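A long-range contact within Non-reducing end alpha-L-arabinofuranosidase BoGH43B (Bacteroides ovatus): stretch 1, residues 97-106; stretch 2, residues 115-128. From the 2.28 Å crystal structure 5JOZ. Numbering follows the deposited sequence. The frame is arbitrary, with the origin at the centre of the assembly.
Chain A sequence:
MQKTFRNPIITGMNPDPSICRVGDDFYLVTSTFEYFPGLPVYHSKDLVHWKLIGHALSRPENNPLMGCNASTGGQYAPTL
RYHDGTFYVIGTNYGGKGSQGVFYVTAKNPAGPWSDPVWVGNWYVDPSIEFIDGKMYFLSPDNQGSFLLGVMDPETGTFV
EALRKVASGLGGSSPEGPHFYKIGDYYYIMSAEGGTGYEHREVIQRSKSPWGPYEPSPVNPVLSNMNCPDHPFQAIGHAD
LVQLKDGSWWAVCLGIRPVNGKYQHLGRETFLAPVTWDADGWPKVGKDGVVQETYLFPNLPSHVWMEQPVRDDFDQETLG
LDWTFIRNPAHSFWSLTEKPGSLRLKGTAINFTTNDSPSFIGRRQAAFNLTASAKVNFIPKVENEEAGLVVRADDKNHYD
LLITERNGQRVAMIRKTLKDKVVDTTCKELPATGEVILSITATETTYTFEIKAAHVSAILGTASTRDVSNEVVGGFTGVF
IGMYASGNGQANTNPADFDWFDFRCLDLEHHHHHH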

# COMPACT_ATOMS: atom_id res chain seq x y z
N LYS A 97 -1.88 -16.40 -10.76
CA LYS A 97 -1.87 -17.81 -11.15
C LYS A 97 -1.43 -18.62 -9.95
O LYS A 97 -0.35 -18.38 -9.39
CB LYS A 97 -0.93 -18.06 -12.33
N GLY A 98 -2.29 -19.55 -9.54
CA GLY A 98 -2.06 -20.38 -8.36
C GLY A 98 -2.74 -19.90 -7.08
O GLY A 98 -2.54 -20.49 -6.03
N SER A 99 -3.53 -18.82 -7.17
CA SER A 99 -4.27 -18.32 -6.00
C SER A 99 -5.57 -19.10 -5.85
O SER A 99 -6.32 -19.26 -6.81
CB SER A 99 -4.57 -16.82 -6.13
OG SER A 99 -5.41 -16.36 -5.07
N GLN A 100 -5.81 -19.57 -4.63
CA GLN A 100 -7.08 -20.16 -4.22
C GLN A 100 -7.93 -19.17 -3.37
O GLN A 100 -8.85 -19.59 -2.69
CB GLN A 100 -6.81 -21.46 -3.43
CG GLN A 100 -5.87 -22.44 -4.14
CD GLN A 100 -5.44 -23.63 -3.28
OE1 GLN A 100 -4.27 -24.02 -3.28
NE2 GLN A 100 -6.38 -24.22 -2.54
N GLY A 101 -7.62 -17.88 -3.43
CA GLY A 101 -8.47 -16.84 -2.81
C GLY A 101 -7.98 -16.46 -1.42
O GLY A 101 -6.89 -15.92 -1.27
N VAL A 102 -8.78 -16.76 -0.40
CA VAL A 102 -8.46 -16.36 0.96
C VAL A 102 -7.39 -17.26 1.53
O VAL A 102 -7.47 -18.46 1.40
CB VAL A 102 -9.72 -16.34 1.84
CG1 VAL A 102 -9.39 -16.08 3.30
CG2 VAL A 102 -10.69 -15.28 1.33
N PHE A 103 -6.39 -16.65 2.16
CA PHE A 103 -5.27 -17.38 2.78
C PHE A 103 -4.87 -16.71 4.08
O PHE A 103 -5.17 -15.54 4.29
CB PHE A 103 -4.04 -17.38 1.85
CG PHE A 103 -3.43 -16.02 1.70
CD1 PHE A 103 -3.95 -15.14 0.78
CD2 PHE A 103 -2.41 -15.59 2.55
CE1 PHE A 103 -3.45 -13.85 0.67
CE2 PHE A 103 -1.90 -14.30 2.44
CZ PHE A 103 -2.43 -13.43 1.49
N TYR A 104 -4.14 -17.42 4.93
CA TYR A 104 -3.36 -16.77 5.96
C TYR A 104 -1.95 -17.33 6.06
O TYR A 104 -1.68 -18.42 5.57
CB TYR A 104 -4.06 -16.76 7.34
CG TYR A 104 -4.25 -18.10 8.04
CD1 TYR A 104 -5.36 -18.89 7.78
CD2 TYR A 104 -3.34 -18.54 9.01
CE1 TYR A 104 -5.56 -20.10 8.43
CE2 TYR A 104 -3.52 -19.76 9.67
CZ TYR A 104 -4.63 -20.54 9.37
OH TYR A 104 -4.84 -21.74 10.01
N VAL A 105 -1.07 -16.54 6.68
CA VAL A 105 0.31 -16.92 6.96
C VAL A 105 0.62 -16.57 8.41
O VAL A 105 -0.01 -15.68 8.98
CB VAL A 105 1.32 -16.19 6.03
CG1 VAL A 105 1.22 -16.71 4.61
CG2 VAL A 105 1.13 -14.68 6.04
N THR A 106 1.61 -17.26 8.98
CA THR A 106 1.95 -17.14 10.40
C THR A 106 3.43 -16.89 10.64
O THR A 106 4.26 -17.18 9.79
CB THR A 106 1.55 -18.42 11.21
OG1 THR A 106 2.38 -19.53 10.86
CG2 THR A 106 0.09 -18.78 10.98
N SER A 115 5.26 -18.11 7.17
CA SER A 115 4.95 -19.39 6.54
C SER A 115 4.42 -19.26 5.10
O SER A 115 4.09 -18.15 4.62
CB SER A 115 3.90 -20.14 7.37
OG SER A 115 2.61 -19.53 7.25
N ASP A 116 4.30 -20.41 4.44
CA ASP A 116 3.57 -20.54 3.18
C ASP A 116 2.09 -20.37 3.48
O ASP A 116 1.70 -20.43 4.65
CB ASP A 116 3.87 -21.90 2.53
CG ASP A 116 5.32 -22.03 2.03
OD1 ASP A 116 6.05 -21.01 1.96
OD2 ASP A 116 5.73 -23.16 1.70
N PRO A 117 1.25 -20.12 2.46
CA PRO A 117 -0.15 -19.85 2.77
C PRO A 117 -0.94 -21.09 3.20
O PRO A 117 -0.71 -22.20 2.69
CB PRO A 117 -0.73 -19.30 1.46
CG PRO A 117 0.27 -19.55 0.40
CD PRO A 117 1.51 -20.13 1.00
N VAL A 118 -1.84 -20.89 4.15
CA VAL A 118 -2.86 -21.84 4.49
C VAL A 118 -4.12 -21.34 3.79
O VAL A 118 -4.74 -20.35 4.22
CB VAL A 118 -3.04 -21.92 6.02
CG1 VAL A 118 -4.19 -22.87 6.38
CG2 VAL A 118 -1.73 -22.36 6.68
N TRP A 119 -4.47 -22.00 2.70
CA TRP A 119 -5.65 -21.63 1.91
C TRP A 119 -6.89 -22.20 2.61
O TRP A 119 -6.98 -23.41 2.86
CB TRP A 119 -5.55 -22.19 0.49
CG TRP A 119 -4.33 -21.79 -0.26
CD1 TRP A 119 -3.21 -22.55 -0.46
CD2 TRP A 119 -4.10 -20.55 -0.93
NE1 TRP A 119 -2.30 -21.86 -1.20
CE2 TRP A 119 -2.81 -20.62 -1.51
CE3 TRP A 119 -4.85 -19.38 -1.09
CZ2 TRP A 119 -2.25 -19.57 -2.24
CZ3 TRP A 119 -4.30 -18.32 -1.82
CH2 TRP A 119 -3.01 -18.44 -2.40
N VAL A 120 -7.83 -21.31 2.91
CA VAL A 120 -9.04 -21.65 3.68
C VAL A 120 -10.20 -22.12 2.77
O VAL A 120 -11.15 -22.75 3.24
CB VAL A 120 -9.47 -20.48 4.61
CG1 VAL A 120 -8.29 -19.97 5.43
CG2 VAL A 120 -10.11 -19.34 3.83
N GLY A 121 -10.12 -21.78 1.49
CA GLY A 121 -11.00 -22.34 0.47
C GLY A 121 -12.22 -21.54 0.15
O GLY A 121 -13.30 -22.10 -0.05
N ASN A 122 -12.07 -20.22 0.08
CA ASN A 122 -13.12 -19.35 -0.46
C ASN A 122 -12.52 -18.06 -1.04
O ASN A 122 -11.32 -17.80 -0.87
CB ASN A 122 -14.22 -19.05 0.59
CG ASN A 122 -13.69 -18.36 1.85
OD1 ASN A 122 -13.30 -17.20 1.82
ND2 ASN A 122 -13.73 -19.07 2.97
N TRP A 123 -13.36 -17.28 -1.71
CA TRP A 123 -12.92 -16.07 -2.40
C TRP A 123 -13.53 -14.79 -1.78
O TRP A 123 -13.68 -13.77 -2.46
CB TRP A 123 -13.29 -16.19 -3.88
CG TRP A 123 -12.49 -17.26 -4.58
CD1 TRP A 123 -12.78 -18.59 -4.64
CD2 TRP A 123 -11.26 -17.08 -5.30
NE1 TRP A 123 -11.81 -19.25 -5.36
CE2 TRP A 123 -10.87 -18.35 -5.78
CE3 TRP A 123 -10.46 -15.97 -5.59
CZ2 TRP A 123 -9.70 -18.54 -6.54
CZ3 TRP A 123 -9.30 -16.15 -6.34
CH2 TRP A 123 -8.93 -17.43 -6.80
N TYR A 124 -13.85 -14.83 -0.49
CA TYR A 124 -14.46 -13.66 0.15
C TYR A 124 -13.43 -12.53 0.32
O TYR A 124 -12.26 -12.78 0.64
CB TYR A 124 -15.10 -14.03 1.49
CG TYR A 124 -16.27 -15.00 1.37
CD1 TYR A 124 -17.35 -14.73 0.53
CD2 TYR A 124 -16.30 -16.18 2.12
CE1 TYR A 124 -18.41 -15.62 0.42
CE2 TYR A 124 -17.37 -17.07 2.02
CZ TYR A 124 -18.42 -16.78 1.17
OH TYR A 124 -19.48 -17.66 1.07
N VAL A 125 -13.86 -11.31 0.04
CA VAL A 125 -13.03 -10.13 0.24
C VAL A 125 -13.05 -9.78 1.73
O VAL A 125 -14.01 -10.12 2.44
CB VAL A 125 -13.52 -8.94 -0.64
CG1 VAL A 125 -14.79 -8.29 -0.09
CG2 VAL A 125 -12.41 -7.92 -0.84
N ASP A 126 -11.99 -9.13 2.21
CA ASP A 126 -11.92 -8.62 3.57
C ASP A 126 -12.15 -9.67 4.66
O ASP A 126 -12.94 -9.46 5.58
CB ASP A 126 -12.91 -7.45 3.73
CG ASP A 126 -12.62 -6.29 2.80
OD1 ASP A 126 -11.56 -6.31 2.13
OD2 ASP A 126 -13.44 -5.35 2.74
N PRO A 127 -11.47 -10.82 4.56
CA PRO A 127 -11.59 -11.79 5.64
C PRO A 127 -10.96 -11.23 6.90
O PRO A 127 -9.88 -10.65 6.82
CB PRO A 127 -10.79 -12.99 5.13
CG PRO A 127 -9.76 -12.38 4.23
CD PRO A 127 -10.46 -11.23 3.57
N SER A 128 -11.61 -11.40 8.04
CA SER A 128 -11.04 -10.97 9.31
C SER A 128 -11.02 -12.12 10.28
O SER A 128 -11.86 -13.00 10.19
CB SER A 128 -11.84 -9.82 9.89
OG SER A 128 -11.18 -9.29 11.03
O HOH W 1 -8.56 -20.36 -0.18

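Six hydrogen bonds, five of them purely backbone, tie the two antiparallel stretches together. Val-102 N donates to Asn-122 O (2.8 Å), and Val-120 N to Val-102 O (3.2 Å). Two residues on, Tyr-104 and Val-118 form a hydrogen-bonded pair: Val-118 N reaches Tyr-104 O at 2.9 Å, almost linearly, and Tyr-104 N reaches Val-118 O at 3.1 Å. At the far end Ser-115 N donates to Thr-106 O (3.0 Å), but Thr-106 N is met by a side chain, Ser-115 OG, also at 3.0 Å. The CA-to-CB bond of Ser-115 points toward stretch 1, and with chi1 in the p well the hydroxyl accepts from Thr-106 N while donating its own proton to Asp-116 O (2.9 Å from Ser-115 OG). Near the other end a water bridges the stretches, donating to Gln-100 O (2.6 Å) and Val-102 O (2.7 Å) and accepting from Gly-121 N (2.7 Å).

Side chains pack on both faces of the sheet. On one, Phe-103 sits beside Trp-119, its CB 3.6 Å from Trp-119 CE3; the Phe-103 ring turns its edge to the indole face in an offset arrangement, planes at 66°. Gln-100 CG lies over the five-membered ring of the same tryptophan. On the other face Val-118 CB covers the Tyr-104 ring, with Val-118 CG1 3.7 Å from Tyr-104 CE1, and Val-120 CG1 meets that ring's edge.

Val-102 is buried and points toward stretch 2; its CG1 lies 3.4 Å from Val-120 CG2 and 3.8 Å from Pro-127 CG, while its CG2 lies 3.0 Å from Tyr-124 O; a compact branched side chain fits this tight space. Gly-101 lays its CA over the Trp-123 six-membered ring, 3.5 Å from Trp-123 CE3. A CB here would clash with Asn-122 O and Trp-123 CD2, and the backbone angles independently call for glycine. Together the stretches bury 997 Å².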